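Local coordinates for Non-ribosomal peptide synthetase (Streptomyces halstedii, PDB 3WV4), which belongs to the ANL superfamily of AMP-binding enzymes and is the N-terminal domain fragment of a non-ribosomal peptide synthetase, at residues L145-D150 / Y166-L171; S223-V228 / V252-L257; G230-D235 / T308-T313. All coordinates share one frame; numbering follows the deposited sequence.

Interaction 1 of 3, residues L145-D150 / Y166-L171; sequences LVIAED and YSIDSL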
loop_
_atom_site.group_PDB
_atom_site.type_symbol
_atom_site.label_atom_id
_atom_site.label_comp_id
_atom_site.label_asym_id
_atom_site.label_seq_id
_atom_site.Cartn_x
_atom_site.Cartn_y
_atom_site.Cartn_z
ATOM N N LEU A 145 -4.632 21.509 0.882
ATOM C CA LEU A 145 -5.921 21.332 0.219
ATOM C C LEU A 145 -6.414 19.913 0.333
ATOM O O LEU A 145 -5.759 19.047 0.910
ATOM C CB LEU A 145 -5.869 21.760 -1.230
ATOM C CG LEU A 145 -4.859 21.111 -2.177
ATOM C CD1 LEU A 145 -5.396 19.798 -2.714
ATOM C CD2 LEU A 145 -4.587 22.063 -3.334
ATOM N N VAL A 146 -7.635 19.717 -0.112
ATOM C CA VAL A 146 -8.316 18.480 0.110
ATOM C C VAL A 146 -9.002 18.087 -1.162
ATOM O O VAL A 146 -9.658 18.928 -1.808
ATOM C CB VAL A 146 -9.387 18.607 1.215
ATOM C CG1 VAL A 146 -10.208 17.329 1.330
ATOM C CG2 VAL A 146 -8.752 18.969 2.557
ATOM N N ILE A 147 -8.884 16.812 -1.523
ATOM C CA ILE A 147 -9.556 16.324 -2.711
ATOM C C ILE A 147 -10.619 15.321 -2.330
ATOM O O ILE A 147 -10.316 14.327 -1.637
ATOM C CB ILE A 147 -8.537 15.713 -3.679
ATOM C CG1 ILE A 147 -7.634 16.835 -4.172
ATOM C CG2 ILE A 147 -9.251 15.035 -4.843
ATOM C CD1 ILE A 147 -6.359 16.378 -4.763
ATOM N N ALA A 148 -11.837 15.544 -2.821
ATOM C CA ALA A 148 -13.016 14.737 -2.489
ATOM C C ALA A 148 -13.504 14.001 -3.721
ATOM O O ALA A 148 -13.185 14.362 -4.850
ATOM C CB ALA A 148 -14.140 15.646 -1.965
ATOM N N GLU A 149 -14.374 13.047 -3.486
ATOM C CA GLU A 149 -14.886 12.172 -4.493
ATOM C C GLU A 149 -15.945 12.815 -5.427
ATOM O O GLU A 149 -16.106 12.396 -6.547
ATOM C CB GLU A 149 -15.503 10.956 -3.776
ATOM C CG GLU A 149 -16.190 9.951 -4.690
ATOM C CD GLU A 149 -16.710 8.760 -3.935
ATOM O OE1 GLU A 149 -16.902 7.717 -4.583
ATOM O OE2 GLU A 149 -16.884 8.861 -2.709
ATOM N N ASP A 150 -16.730 13.743 -4.905
ATOM C CA ASP A 150 -17.837 14.348 -5.644
ATOM C C ASP A 150 -18.252 15.565 -4.876
ATOM O O ASP A 150 -17.668 15.872 -3.844
ATOM C CB ASP A 150 -19.003 13.389 -5.873
ATOM C CG ASP A 150 -19.660 12.913 -4.575
ATOM O OD1 ASP A 150 -19.646 13.604 -3.560
ATOM O OD2 ASP A 150 -20.232 11.818 -4.560
ATOM N N TYR A 166 -11.608 20.226 -3.223
ATOM C CA TYR A 166 -11.864 20.145 -4.662
ATOM C C TYR A 166 -12.483 18.832 -5.010
ATOM O O TYR A 166 -11.997 17.812 -4.582
ATOM C CB TYR A 166 -10.578 20.256 -5.406
ATOM C CG TYR A 166 -9.931 21.593 -5.281
ATOM C CD1 TYR A 166 -10.253 22.637 -6.157
ATOM C CD2 TYR A 166 -9.000 21.818 -4.298
ATOM C CE1 TYR A 166 -9.673 23.888 -6.029
ATOM C CE2 TYR A 166 -8.377 23.059 -4.148
ATOM C CZ TYR A 166 -8.716 24.112 -5.031
ATOM O OH TYR A 166 -8.147 25.396 -4.947
ATOM N N SER A 167 -13.559 18.855 -5.781
ATOM C CA SER A 167 -14.146 17.646 -6.353
ATOM C C SER A 167 -13.210 17.025 -7.386
ATOM O O SER A 167 -12.668 17.739 -8.208
ATOM C CB SER A 167 -15.436 18.029 -7.071
ATOM O OG SER A 167 -16.175 16.883 -7.462
ATOM N N ILE A 168 -13.056 15.703 -7.397
ATOM C CA ILE A 168 -12.158 15.106 -8.383
ATOM C C ILE A 168 -12.630 15.351 -9.846
ATOM O O ILE A 168 -11.835 15.527 -10.722
ATOM C CB ILE A 168 -11.917 13.603 -8.129
ATOM C CG1 ILE A 168 -10.825 13.080 -9.052
ATOM C CG2 ILE A 168 -13.170 12.771 -8.388
ATOM C CD1 ILE A 168 -9.477 13.712 -8.821
ATOM N N ASP A 169 -13.927 15.355 -10.094
ATOM C CA ASP A 169 -14.456 15.622 -11.441
ATOM C C ASP A 169 -14.156 17.021 -11.871
ATOM O O ASP A 169 -13.590 17.253 -12.928
ATOM C CB ASP A 169 -15.953 15.463 -11.408
ATOM C CG ASP A 169 -16.366 14.130 -10.779
ATOM O OD1 ASP A 169 -16.153 13.080 -11.451
ATOM O OD2 ASP A 169 -16.837 14.143 -9.585
ATOM N N SER A 170 -14.537 17.986 -11.059
ATOM C CA SER A 170 -14.333 19.332 -11.467
ATOM C C SER A 170 -12.847 19.504 -11.797
ATOM O O SER A 170 -12.486 19.930 -12.918
ATOM C CB SER A 170 -14.864 20.314 -10.413
ATOM O OG SER A 170 -13.837 20.774 -9.558
ATOM N N LEU A 171 -11.969 19.173 -10.852
ATOM C CA LEU A 171 -10.545 19.442 -11.103
ATOM C C LEU A 171 -9.959 18.582 -12.204
ATOM O O LEU A 171 -8.970 18.961 -12.801
ATOM C CB LEU A 171 -9.656 19.321 -9.882
ATOM C CG LEU A 171 -9.229 17.903 -9.460
ATOM C CD1 LEU A 171 -7.904 17.505 -10.116
ATOM C CD2 LEU A 171 -9.112 17.817 -7.952
#

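Interaction 2 of 3, residues S223-V228 / V252-L257; sequences SSINAV and VLISTL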
loop_
_atom_site.group_PDB
_atom_site.type_symbol
_atom_site.label_atom_id
_atom_site.label_comp_id
_atom_site.label_asym_id
_atom_site.label_seq_id
_atom_site.Cartn_x
_atom_site.Cartn_y
_atom_site.Cartn_z
ATOM N N SER A 223 10.289 -3.249 -3.182
ATOM C CA SER A 223 11.304 -4.145 -3.826
ATOM C C SER A 223 11.539 -5.373 -2.971
ATOM O O SER A 223 11.725 -6.472 -3.466
ATOM C CB SER A 223 12.631 -3.389 -4.055
ATOM O OG SER A 223 13.297 -3.136 -2.796
ATOM N N SER A 224 11.477 -5.217 -1.670
ATOM C CA SER A 224 11.750 -6.386 -0.793
ATOM C C SER A 224 10.609 -7.386 -0.746
ATOM O O SER A 224 10.792 -8.616 -0.783
ATOM C CB SER A 224 12.092 -5.897 0.621
ATOM O OG SER A 224 12.326 -6.966 1.491
ATOM N N ILE A 225 9.402 -6.879 -0.612
ATOM C CA ILE A 225 8.224 -7.741 -0.683
ATOM C C ILE A 225 8.225 -8.515 -2.019
ATOM O O ILE A 225 7.974 -9.738 -2.114
ATOM C CB ILE A 225 6.934 -6.862 -0.565
ATOM C CG1 ILE A 225 6.739 -6.355 0.854
ATOM C CG2 ILE A 225 5.756 -7.678 -0.981
ATOM C CD1 ILE A 225 5.826 -5.143 0.974
ATOM N N ASN A 226 8.512 -7.784 -3.076
ATOM C CA ASN A 226 8.456 -8.368 -4.406
ATOM C C ASN A 226 9.568 -9.363 -4.652
ATOM O O ASN A 226 9.337 -10.357 -5.341
ATOM C CB ASN A 226 8.482 -7.372 -5.545
ATOM C CG ASN A 226 7.981 -8.028 -6.812
ATOM O OD1 ASN A 226 7.071 -8.851 -6.783
ATOM N ND2 ASN A 226 8.653 -7.810 -7.865
ATOM N N ALA A 227 10.717 -9.184 -4.003
ATOM C CA ALA A 227 11.804 -10.215 -4.110
ATOM C C ALA A 227 11.296 -11.541 -3.561
ATOM O O ALA A 227 11.744 -12.599 -3.965
ATOM C CB ALA A 227 13.019 -9.776 -3.324
ATOM N N VAL A 228 10.389 -11.508 -2.585
ATOM C CA VAL A 228 9.820 -12.769 -2.052
ATOM C C VAL A 228 8.609 -13.268 -2.888
ATOM O O VAL A 228 8.509 -14.423 -3.196
ATOM C CB VAL A 228 9.399 -12.699 -0.559
ATOM C CG1 VAL A 228 9.116 -14.088 -0.036
ATOM C CG2 VAL A 228 10.437 -12.081 0.310
ATOM N N VAL A 252 -0.369 -0.955 -5.902
ATOM C CA VAL A 252 -0.086 0.073 -6.955
ATOM C C VAL A 252 1.433 0.156 -7.198
ATOM O O VAL A 252 1.892 0.148 -8.331
ATOM C CB VAL A 252 -0.537 1.474 -6.523
ATOM C CG1 VAL A 252 -0.131 2.521 -7.556
ATOM C CG2 VAL A 252 -2.023 1.524 -6.274
ATOM N N LEU A 253 2.215 0.190 -6.108
ATOM C CA LEU A 253 3.675 0.305 -6.257
ATOM C C LEU A 253 4.317 -0.894 -6.868
ATOM O O LEU A 253 5.174 -0.780 -7.785
ATOM C CB LEU A 253 4.327 0.584 -4.923
ATOM C CG LEU A 253 3.840 1.888 -4.281
ATOM C CD1 LEU A 253 4.124 1.903 -2.764
ATOM C CD2 LEU A 253 4.518 3.020 -4.960
ATOM N N ILE A 254 3.932 -2.069 -6.390
ATOM C CA ILE A 254 4.554 -3.274 -6.878
ATOM C C ILE A 254 4.141 -3.554 -8.344
ATOM O O ILE A 254 4.989 -4.014 -9.150
ATOM C CB ILE A 254 4.261 -4.455 -5.971
ATOM C CG1 ILE A 254 5.002 -4.238 -4.646
ATOM C CG2 ILE A 254 4.676 -5.748 -6.653
ATOM C CD1 ILE A 254 4.460 -5.009 -3.502
ATOM N N SER A 255 2.885 -3.319 -8.693
ATOM C CA SER A 255 2.508 -3.445 -10.102
ATOM C C SER A 255 3.348 -2.528 -10.896
ATOM O O SER A 255 3.857 -2.898 -11.913
ATOM C CB SER A 255 1.037 -3.153 -10.395
ATOM O OG SER A 255 0.225 -3.835 -9.476
ATOM N N THR A 256 3.513 -1.315 -10.420
ATOM C CA THR A 256 4.266 -0.313 -11.174
ATOM C C THR A 256 5.756 -0.699 -11.257
ATOM O O THR A 256 6.367 -0.628 -12.316
ATOM C CB THR A 256 4.037 1.070 -10.582
ATOM O OG1 THR A 256 2.620 1.326 -10.507
ATOM C CG2 THR A 256 4.668 2.108 -11.425
ATOM N N LEU A 257 6.307 -1.218 -10.182
ATOM C CA LEU A 257 7.729 -1.668 -10.145
ATOM C C LEU A 257 7.985 -2.700 -11.219
ATOM O O LEU A 257 8.982 -2.635 -11.911
ATOM C CB LEU A 257 8.076 -2.234 -8.760
ATOM C CG LEU A 257 9.348 -3.022 -8.557
ATOM C CD1 LEU A 257 10.587 -2.153 -8.782
ATOM C CD2 LEU A 257 9.384 -3.535 -7.125
#

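Interaction 3 of 3, residues G230-D235 / T308-T313; sequences GYHAED and TLRMFT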
loop_
_atom_site.group_PDB
_atom_site.type_symbol
_atom_site.label_atom_id
_atom_site.label_comp_id
_atom_site.label_asym_id
_atom_site.label_seq_id
_atom_site.Cartn_x
_atom_site.Cartn_y
_atom_site.Cartn_z
ATOM N N GLY A 230 7.413 -12.156 -6.071
ATOM C CA GLY A 230 7.758 -12.389 -7.498
ATOM C C GLY A 230 6.670 -11.975 -8.443
ATOM O O GLY A 230 6.322 -12.738 -9.321
ATOM N N TYR A 231 6.045 -10.817 -8.229
ATOM C CA TYR A 231 5.139 -10.289 -9.265
ATOM C C TYR A 231 5.992 -10.045 -10.507
ATOM O O TYR A 231 7.163 -9.787 -10.388
ATOM C CB TYR A 231 4.472 -8.965 -8.898
ATOM C CG TYR A 231 3.354 -9.014 -7.874
ATOM C CD1 TYR A 231 3.647 -9.270 -6.542
ATOM C CD2 TYR A 231 2.042 -8.673 -8.181
ATOM C CE1 TYR A 231 2.694 -9.234 -5.568
ATOM C CE2 TYR A 231 1.035 -8.658 -7.165
ATOM C CZ TYR A 231 1.383 -8.917 -5.851
ATOM O OH TYR A 231 0.428 -8.965 -4.751
ATOM N N HIS A 232 5.398 -10.172 -11.683
ATOM C CA HIS A 232 6.113 -9.897 -12.935
ATOM C C HIS A 232 5.165 -9.233 -13.943
ATOM O O HIS A 232 3.960 -9.078 -13.685
ATOM C CB HIS A 232 6.783 -11.144 -13.489
ATOM C CG HIS A 232 5.851 -12.279 -13.718
ATOM N ND1 HIS A 232 5.029 -12.355 -14.821
ATOM C CD2 HIS A 232 5.597 -13.390 -12.981
ATOM C CE1 HIS A 232 4.317 -13.469 -14.765
ATOM N NE2 HIS A 232 4.628 -14.107 -13.649
ATOM N N ALA A 233 5.744 -8.814 -15.061
ATOM C CA ALA A 233 5.069 -7.931 -16.004
ATOM C C ALA A 233 3.817 -8.515 -16.617
ATOM O O ALA A 233 2.952 -7.788 -17.011
ATOM C CB ALA A 233 6.044 -7.487 -17.113
ATOM N N GLU A 234 3.745 -9.827 -16.750
ATOM C CA GLU A 234 2.562 -10.455 -17.236
ATOM C C GLU A 234 1.501 -10.749 -16.143
ATOM O O GLU A 234 0.516 -11.343 -16.453
ATOM C CB GLU A 234 2.963 -11.722 -18.001
ATOM C CG GLU A 234 3.664 -11.336 -19.335
ATOM C CD GLU A 234 4.102 -12.506 -20.204
ATOM O OE1 GLU A 234 4.882 -13.380 -19.734
ATOM O OE2 GLU A 234 3.691 -12.530 -21.401
ATOM N N ASP A 235 1.710 -10.377 -14.870
ATOM C CA ASP A 235 0.665 -10.609 -13.861
ATOM C C ASP A 235 -0.455 -9.608 -14.010
ATOM O O ASP A 235 -0.305 -8.577 -14.568
ATOM C CB ASP A 235 1.192 -10.594 -12.444
ATOM C CG ASP A 235 1.885 -11.889 -12.069
ATOM O OD1 ASP A 235 1.279 -12.971 -12.263
ATOM O OD2 ASP A 235 3.048 -11.830 -11.547
ATOM N N THR A 308 -6.665 -18.847 -14.013
ATOM C CA THR A 308 -5.481 -17.975 -14.130
ATOM C C THR A 308 -4.838 -17.580 -12.787
ATOM O O THR A 308 -3.687 -17.235 -12.758
ATOM C CB THR A 308 -5.844 -16.717 -14.904
ATOM O OG1 THR A 308 -6.931 -16.070 -14.224
ATOM C CG2 THR A 308 -6.243 -17.086 -16.355
ATOM N N LEU A 309 -5.591 -17.646 -11.692
ATOM C CA LEU A 309 -5.101 -17.312 -10.358
ATOM C C LEU A 309 -3.950 -18.213 -9.894
ATOM O O LEU A 309 -4.110 -19.433 -9.810
ATOM C CB LEU A 309 -6.233 -17.398 -9.371
ATOM C CG LEU A 309 -7.116 -16.148 -9.344
ATOM C CD1 LEU A 309 -8.257 -16.420 -8.422
ATOM C CD2 LEU A 309 -6.355 -14.914 -8.841
ATOM N N ARG A 310 -2.809 -17.583 -9.600
ATOM C CA ARG A 310 -1.610 -18.260 -9.143
ATOM C C ARG A 310 -1.160 -17.929 -7.717
ATOM O O ARG A 310 -0.339 -18.660 -7.127
ATOM C CB ARG A 310 -0.463 -18.030 -10.141
ATOM C CG ARG A 310 0.270 -16.694 -10.034
ATOM C CD ARG A 310 1.325 -16.578 -11.165
ATOM N NE ARG A 310 2.102 -15.355 -11.029
ATOM C CZ ARG A 310 3.190 -15.219 -10.246
ATOM N NH1 ARG A 310 3.675 -16.226 -9.570
ATOM N NH2 ARG A 310 3.821 -14.082 -10.178
ATOM N N MET A 311 -1.666 -16.856 -7.132
ATOM C CA MET A 311 -1.277 -16.516 -5.744
ATOM C C MET A 311 -2.310 -15.679 -5.054
ATOM O O MET A 311 -2.886 -14.772 -5.670
ATOM C CB MET A 311 0.045 -15.736 -5.702
ATOM C CG MET A 311 0.696 -15.669 -4.328
ATOM S SD MET A 311 2.311 -14.859 -4.360
ATOM C CE MET A 311 3.211 -15.967 -5.460
ATOM N N PHE A 312 -2.578 -16.046 -3.805
ATOM C CA PHE A 312 -3.298 -15.263 -2.855
ATOM C C PHE A 312 -2.326 -14.818 -1.770
ATOM O O PHE A 312 -1.585 -15.659 -1.227
ATOM C CB PHE A 312 -4.365 -16.088 -2.152
ATOM C CG PHE A 312 -5.411 -16.589 -3.066
ATOM C CD1 PHE A 312 -6.435 -15.758 -3.489
ATOM C CD2 PHE A 312 -5.366 -17.905 -3.543
ATOM C CE1 PHE A 312 -7.408 -16.222 -4.366
ATOM C CE2 PHE A 312 -6.341 -18.369 -4.438
ATOM C CZ PHE A 312 -7.366 -17.513 -4.857
ATOM N N THR A 313 -2.358 -13.533 -1.438
ATOM C CA THR A 313 -1.504 -13.027 -0.403
ATOM C C THR A 313 -2.369 -12.425 0.719
ATOM O O THR A 313 -3.202 -11.570 0.483
ATOM C CB THR A 313 -0.478 -12.019 -0.936
ATOM O OG1 THR A 313 -1.102 -10.868 -1.455
ATOM C CG2 THR A 313 0.256 -12.609 -2.048
#

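Interaction 1 of 3, residues L145-D150 / Y166-L171
Two parallel strands run side by side here, Ile147 bridging to Tyr166 and Ala148 to Ser167. Residue Tyr166 is held through its N and its O by partners on either side of Ile147: Tyr166 N donates to Val146 O at 2.7 Å, and Ala148 N returns an almost straight bond to Tyr166 O (2.9 Å, 174° at the hydrogen). A third bond, Ile168 N to Ala148 O at 2.9 Å, is more bent (136°) because the chain is already turning into helix 168-180. The N-H and C=O of Ile147 face the other way and pair with Val99 and Gln101 of the neighbouring strand.

The Tyr166 side chain leaves with CG anti to the carbonyl carbon (chi1 -67°), which lays it back along the partner strand. Its CB and then CD2 pass Val146 O, which sits at the ring edge. Farther out, CE2 packs against Leu145 CD2 (4.0 Å), the two side chains crossing at about a right angle, while Trp86 meets the ring edge-to-face. A long aromatic suits this border strand, since it covers apolar neighbours with its ring and still carries a polar tip. On the same face of the sheet Ile147 CG2 touches Ile168 CD1 and Leu171 CD2, each at 4.2 Å, and Phe83 of helix 73-89 closes over this apolar cluster. The face bearing Ala148 and Ser167 receives helix 151-160 instead, where the small Ala148 lets Ala154 and Leu157 come close.

Asp150 OD1 caps that helix by accepting from Ala153 N, and it also bonds Thr152 OG1; Ser167 holds the N-cap position of helix 168-180. Strand 145-148, helix 151-160 and strand 165-167 thus form a beta-alpha-beta crossover unit at the border of a four-stranded parallel sheet.

Interaction 2 of 3, residues S223-V228 / V252-L257
In Ile225 and Ile254 alike, CG2 stands anti to the backbone N while CG1 lies beside it (chi1 -73° and -69°). Ile225 offers its CG2 methyl to the partner helix, whereas Ile254 uses both CG2 and the CD1 end of its longer branch. Ile225 CG2 meets Ile254 CD1 at 3.9 Å, the two side chains crossing at about a right angle. Asn226 and Leu257 both place CG anti to the backbone N, which carries their ends out toward the opposing helix. The flat amide of Asn226 rests against Ile254 CG2, its OD1 at 3.9 Å. That oxygen has its polar partner in Tyr231 N, so an amide suits this border: it packs on a methyl while binding the chain that leaves its own helix.

Leu257 CD2 reaches in to the backbone, touching Ser223 CA at 3.9 Å and lying 4.2 Å from Asn226 CB. A small residue at 223, with its CB directed away, leaves the main chain accessible to this methyl. Ser223 OG meanwhile bonds to Phe220 O and Arg42 N. The contact is apolar in character and modest in extent; the axes of segments 223-228 and 252-257 approach to 10.1 Å and are inclined by 69°.

Val252 and Leu253 of helix 246-258 pack on helix 106-116, where Tyr113 OH also bonds Thr256 OG1, while Leu253 reaches Ile218 of helix 215-229 as well. Helix 215-229 has its own second neighbour in strand 349-350, whose Ile350 touches Ile225 and Val228.

Interaction 3 of 3, residues G230-D235 / T308-T313
The guanidinium of Arg310 has His232 NE2 over one face, the histidine and guanidinium planes 23° apart, and takes its polar partners at the edge: the Asp235 carboxylate and Gly230 O. The histidine ring in turn carries Asp235 OD2 on one face, 3.3 Å above its plane and offset toward the rim. Carboxylate and guanidinium are nearly coplanar, 17° apart, and form a side-on bidentate salt bridge that ties the loop between helix 215-229 and strand 236-239 to the residue just before strand 311-314.

Arg310 NE donates to Asp235 OD1 at 2.8 Å and NH2 to Asp235 OD2 at 2.7 Å, both almost straight. Both oxygens use their syn lone pairs, the side on which a guanidinium can engage them together. The arginine chain is extended from CG to NE and so helps span the 9.3 Å between Asp235 CA and Arg310 CA. NH2 also donates to Gly230 O at 3.0 Å, with the donor well above the carbonyl plane. Such a multiple grip fixes the rotation of the guanidinium, and pairing with the arginine would probably favour the charged form of Asp235. Thr283 OG1 gives Asp235 OD1 a further bond.

Glycine suits position 230, where the chain leaves the helix with positive phi. Beyond it, Tyr231 extends tip to tip toward Thr313, but OH and OG1 remain 4.1 Å apart, and the tyrosine side chain packs instead beside Met284. His232 to Asp235 form a type I beta turn, closed by Asp235 N to His232 O. The aspartate side chain ties back the same turn: His232 N donates to the anti lone pair of Asp235 OD2 at 2.9 Å.

In the fold
Interactions 2 and 3 are neighbours, their centres about 11 Å apart and their segments alternating along the chain. Helix 215-229 runs from interaction 2 straight into the loop of interaction 3, and the bond between Asn226 OD1 and Tyr231 N, 2.6 Å, spans that junction. Ile254 CG2 lies 3.7 Å from Tyr231 CD1, so one isoleucine serves both contacts. Interaction 1 stands apart in a separate parallel sheet, its centre about 29 Å from that of interaction 2 and 33 Å from that of interaction 3. It builds a sheet border, whereas interaction 2 packs two helices together and interaction 3 ties the loop leading to strand 236-239 to the residue before strand 311-314 in another sheet.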